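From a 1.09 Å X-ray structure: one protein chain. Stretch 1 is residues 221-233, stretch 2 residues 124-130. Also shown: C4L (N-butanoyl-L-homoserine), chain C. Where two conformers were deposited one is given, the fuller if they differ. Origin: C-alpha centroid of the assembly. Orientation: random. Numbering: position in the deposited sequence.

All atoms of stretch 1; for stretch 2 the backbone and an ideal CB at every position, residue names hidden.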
# COMPACT_ATOMS: atom_id res chain seq x y z
N PHE A 221 -14.13 -0.18 -3.95
CA PHE A 221 -14.00 -0.19 -2.50
C PHE A 221 -14.00 1.20 -1.88
O PHE A 221 -14.48 1.39 -0.77
CB PHE A 221 -12.70 -0.89 -2.07
CG PHE A 221 -12.65 -2.35 -2.40
CD1 PHE A 221 -13.41 -3.26 -1.70
CD2 PHE A 221 -11.83 -2.81 -3.41
CE1 PHE A 221 -13.37 -4.61 -2.01
CE2 PHE A 221 -11.78 -4.15 -3.72
CZ PHE A 221 -12.55 -5.05 -3.02
N VAL A 222 -13.45 2.17 -2.60
CA VAL A 222 -13.22 3.49 -2.04
C VAL A 222 -14.21 4.52 -2.57
O VAL A 222 -14.45 4.59 -3.77
CB VAL A 222 -11.79 3.97 -2.33
CG1 VAL A 222 -11.55 5.34 -1.73
CG2 VAL A 222 -10.79 2.97 -1.78
N GLU A 223 -14.77 5.32 -1.67
CA GLU A 223 -15.64 6.43 -2.06
C GLU A 223 -14.81 7.61 -2.53
O GLU A 223 -14.24 8.34 -1.72
CB GLU A 223 -16.52 6.85 -0.89
CG GLU A 223 -17.50 5.79 -0.47
CD GLU A 223 -18.71 5.68 -1.38
OE1 GLU A 223 -18.68 6.16 -2.54
OE2 GLU A 223 -19.71 5.11 -0.92
N LEU A 224 -14.74 7.82 -3.84
CA LEU A 224 -13.91 8.89 -4.38
C LEU A 224 -14.40 10.27 -3.96
O LEU A 224 -13.60 11.20 -3.83
CB LEU A 224 -13.81 8.78 -5.91
CG LEU A 224 -13.18 7.48 -6.40
CD1 LEU A 224 -13.08 7.49 -7.91
CD2 LEU A 224 -11.81 7.28 -5.77
N ASP A 225 -15.71 10.42 -3.77
CA ASP A 225 -16.28 11.68 -3.28
C ASP A 225 -15.73 12.01 -1.91
O ASP A 225 -15.42 13.16 -1.61
CB ASP A 225 -17.81 11.59 -3.19
CG ASP A 225 -18.48 11.57 -4.55
OD1 ASP A 225 -17.79 11.82 -5.55
OD2 ASP A 225 -19.70 11.33 -4.60
N PHE A 226 -15.63 10.99 -1.06
CA PHE A 226 -15.11 11.18 0.29
C PHE A 226 -13.64 11.57 0.22
O PHE A 226 -13.20 12.52 0.86
CB PHE A 226 -15.28 9.90 1.10
CG PHE A 226 -14.77 10.01 2.51
CD1 PHE A 226 -13.45 9.72 2.81
CD2 PHE A 226 -15.61 10.41 3.53
CE1 PHE A 226 -12.98 9.82 4.10
CE2 PHE A 226 -15.14 10.52 4.82
CZ PHE A 226 -13.83 10.22 5.10
N VAL A 227 -12.88 10.83 -0.58
CA VAL A 227 -11.45 11.08 -0.72
C VAL A 227 -11.18 12.51 -1.20
O VAL A 227 -10.25 13.16 -0.73
CB VAL A 227 -10.82 10.05 -1.68
CG1 VAL A 227 -9.42 10.47 -2.09
CG2 VAL A 227 -10.81 8.68 -1.03
N SER A 228 -12.00 12.99 -2.13
CA SER A 228 -11.81 14.33 -2.68
C SER A 228 -12.11 15.44 -1.67
O SER A 228 -11.85 16.61 -1.93
CB SER A 228 -12.67 14.53 -3.94
OG SER A 228 -14.03 14.66 -3.59
N LYS A 229 -12.65 15.06 -0.51
CA LYS A 229 -12.98 16.02 0.53
C LYS A 229 -12.05 15.94 1.74
O LYS A 229 -12.14 16.76 2.65
CB LYS A 229 -14.44 15.85 0.96
CG LYS A 229 -15.45 16.23 -0.11
CD LYS A 229 -16.88 15.95 0.33
CE LYS A 229 -17.88 16.31 -0.75
NZ LYS A 229 -17.85 17.77 -1.07
N VAL A 230 -11.16 14.96 1.74
CA VAL A 230 -10.23 14.80 2.85
C VAL A 230 -9.21 15.94 2.86
O VAL A 230 -8.70 16.34 1.81
CB VAL A 230 -9.49 13.45 2.77
CG1 VAL A 230 -8.35 13.38 3.77
CG2 VAL A 230 -10.47 12.30 2.97
N LYS A 231 -8.94 16.48 4.05
CA LYS A 231 -7.95 17.53 4.20
C LYS A 231 -6.55 16.94 4.31
O LYS A 231 -6.29 16.09 5.17
CB LYS A 231 -8.23 18.39 5.43
CG LYS A 231 -7.23 19.53 5.60
CD LYS A 231 -7.17 20.05 7.02
CE LYS A 231 -6.05 21.07 7.17
NZ LYS A 231 -4.73 20.52 6.74
N PHE A 232 -5.65 17.38 3.44
CA PHE A 232 -4.25 16.98 3.49
C PHE A 232 -3.39 18.20 3.77
O PHE A 232 -3.66 19.29 3.25
CB PHE A 232 -3.81 16.36 2.16
CG PHE A 232 -4.48 15.06 1.84
CD1 PHE A 232 -5.68 15.03 1.14
CD2 PHE A 232 -3.90 13.86 2.22
CE1 PHE A 232 -6.29 13.83 0.85
CE2 PHE A 232 -4.50 12.66 1.92
CZ PHE A 232 -5.70 12.64 1.23
N GLY A 233 -2.34 18.03 4.56
CA GLY A 233 -1.43 19.12 4.85
C GLY A 233 -0.74 19.66 3.60
O GLY A 233 -0.53 20.86 3.46
N UNK A 124 -3.06 4.90 -2.98
CA UNK A 124 -3.99 4.46 -4.01
C UNK A 124 -4.88 3.39 -3.41
O UNK A 124 -4.38 2.42 -2.83
CB UNK A 124 -3.26 3.94 -5.25
N UNK A 125 -6.19 3.56 -3.53
CA UNK A 125 -7.12 2.62 -2.94
C UNK A 125 -7.29 2.80 -1.44
O UNK A 125 -7.74 1.88 -0.77
CB UNK A 125 -6.66 1.19 -3.23
N UNK A 126 -6.98 3.99 -0.95
CA UNK A 126 -6.90 4.28 0.48
C UNK A 126 -7.62 5.58 0.82
O UNK A 126 -7.15 6.65 0.45
CB UNK A 126 -5.44 4.36 0.93
N UNK A 127 -8.74 5.49 1.55
CA UNK A 127 -9.35 6.71 2.10
C UNK A 127 -8.82 6.94 3.52
O UNK A 127 -9.02 6.08 4.38
CB UNK A 127 -10.88 6.61 2.10
N UNK A 128 -8.12 8.05 3.76
CA UNK A 128 -7.71 8.32 5.14
C UNK A 128 -8.97 8.56 5.96
O UNK A 128 -9.75 9.45 5.64
CB UNK A 128 -6.76 9.52 5.22
N UNK A 129 -9.19 7.73 6.97
CA UNK A 129 -10.40 7.80 7.78
C UNK A 129 -10.06 7.66 9.25
O UNK A 129 -9.17 6.90 9.61
CB UNK A 129 -11.40 6.72 7.36
N UNK A 130 -10.77 8.42 10.08
CA UNK A 130 -10.80 8.14 11.51
C UNK A 130 -11.66 6.89 11.68
O UNK A 130 -12.43 6.53 10.79
CB UNK A 130 -11.34 9.32 12.32
O1 C4L C . -7.12 -3.92 -0.98
C4 C4L C . -7.02 -3.70 0.25
O2 C4L C . -5.92 -3.62 0.85
C3 C4L C . -8.27 -3.53 1.08
C2 C4L C . -9.45 -3.05 0.22
C1 C4L C . -10.79 -3.33 0.87
O3 C4L C . -11.07 -4.73 0.83
N1 C4L C . -8.10 -2.57 2.18
C5 C4L C . -7.97 -2.96 3.45
O4 C4L C . -8.01 -4.13 3.81
C6 C4L C . -7.80 -1.87 4.48
C7 C4L C . -8.75 -2.11 5.64
C8 C4L C . -10.22 -2.00 5.22

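At position 124 the CA-to-CB bond points away from stretch 1, and nothing of that stretch lies within 5.5 Å of the ideal CB. Extended backbone angles (-132/127) suit beta-branched residues, but many others would serve. The residue is Thr124, whose OG1 is hydrogen-bonded elsewhere in the structure.

Position 125 is more restrictive. Its phi of 78° by itself favours glycine, although asparagine or aspartate can adopt such angles. The CB direction is sideways, and the ideal CB would stand 4.7 Å from Val222 CG2, so stretch 1 does not forbid a side chain; the argument rests on the backbone. Gly125 is found, and its contribution is main chain: Val222 CG2 packs 3.4 Å from Gly125 O.

At position 126 the CB again points away, leaving the choice to surroundings beyond stretch 1. With phi/psi of -134/112, a beta-branched residue is comfortable. Thr126 fills the place, with OG1 bonded elsewhere, while its backbone N lies 4.0 Å from Val222 CG2.

Position 127 meets a wholly apolar surface. Its ideal CB lies 3.8 Å from Val227 CG2 and 4.1 Å from both Val222 CG1 and Phe226 CD1. No donor or acceptor among these side-chain groups would reward a polar group, so a compact apolar residue fits: alanine, valine or proline, the last tolerated by a phi of -93°. Pro127 is the choice. Its CB touches Val227 CG2 at 3.9 Å and its CD meets Val222 CG2 at 4.0 Å, so the ring presents carbon to two valines.

Position 128 has phi -66°, ideal for proline, and its sideways CB sits 4.4 Å from Val230 CG1 and 5.1 Å from Phe232 CE2. Valine, leucine or isoleucine could also use this apolar setting. Pro128 gives up 70 Å² to stretch 1, the largest share in its stretch: Pro128 CB lies 4.3 Å from Val230 CG1, and Pro128 CG approaches Phe232 CZ to 3.9 Å. Its carbonyl O lies at the edge of the Phe226 ring, 3.6 Å from Phe226 CE1, where the ring's slightly positive hydrogens can favour an oxygen.

At position 129 the ideal CB is 4.8 Å from Phe226 CE1, leaving room for a modest apolar branch, and the extended backbone (-136/142) favours valine or isoleucine. Val129 answers both demands, with CG1 3.6 Å from Phe226 CE1.

Position 130 is out of contact, so stretch 1 sets no preference; Ala130 occupies it. No hydrogen bond joins the stretches, and apolar packing dominates their 351 Å² contact.

Stretch 2, residues 124-130: TGTPPVA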
# COMPACT_ATOMS: atom_id res chain seq x y z
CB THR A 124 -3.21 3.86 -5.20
OG1 THR A 124 -2.51 4.91 -5.88
CG2 THR A 124 -4.13 3.13 -6.18
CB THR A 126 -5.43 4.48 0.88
OG1 THR A 126 -4.66 3.33 0.51
CG2 THR A 126 -5.28 4.74 2.38
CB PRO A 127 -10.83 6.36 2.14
CG PRO A 127 -10.86 4.87 2.38
CD PRO A 127 -9.56 4.30 1.84
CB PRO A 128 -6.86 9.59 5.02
CG PRO A 128 -6.38 9.59 3.58
CD PRO A 128 -7.57 9.05 2.82
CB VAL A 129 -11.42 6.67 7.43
CG1 VAL A 129 -12.11 6.96 6.11
CG2 VAL A 129 -10.75 5.30 7.40
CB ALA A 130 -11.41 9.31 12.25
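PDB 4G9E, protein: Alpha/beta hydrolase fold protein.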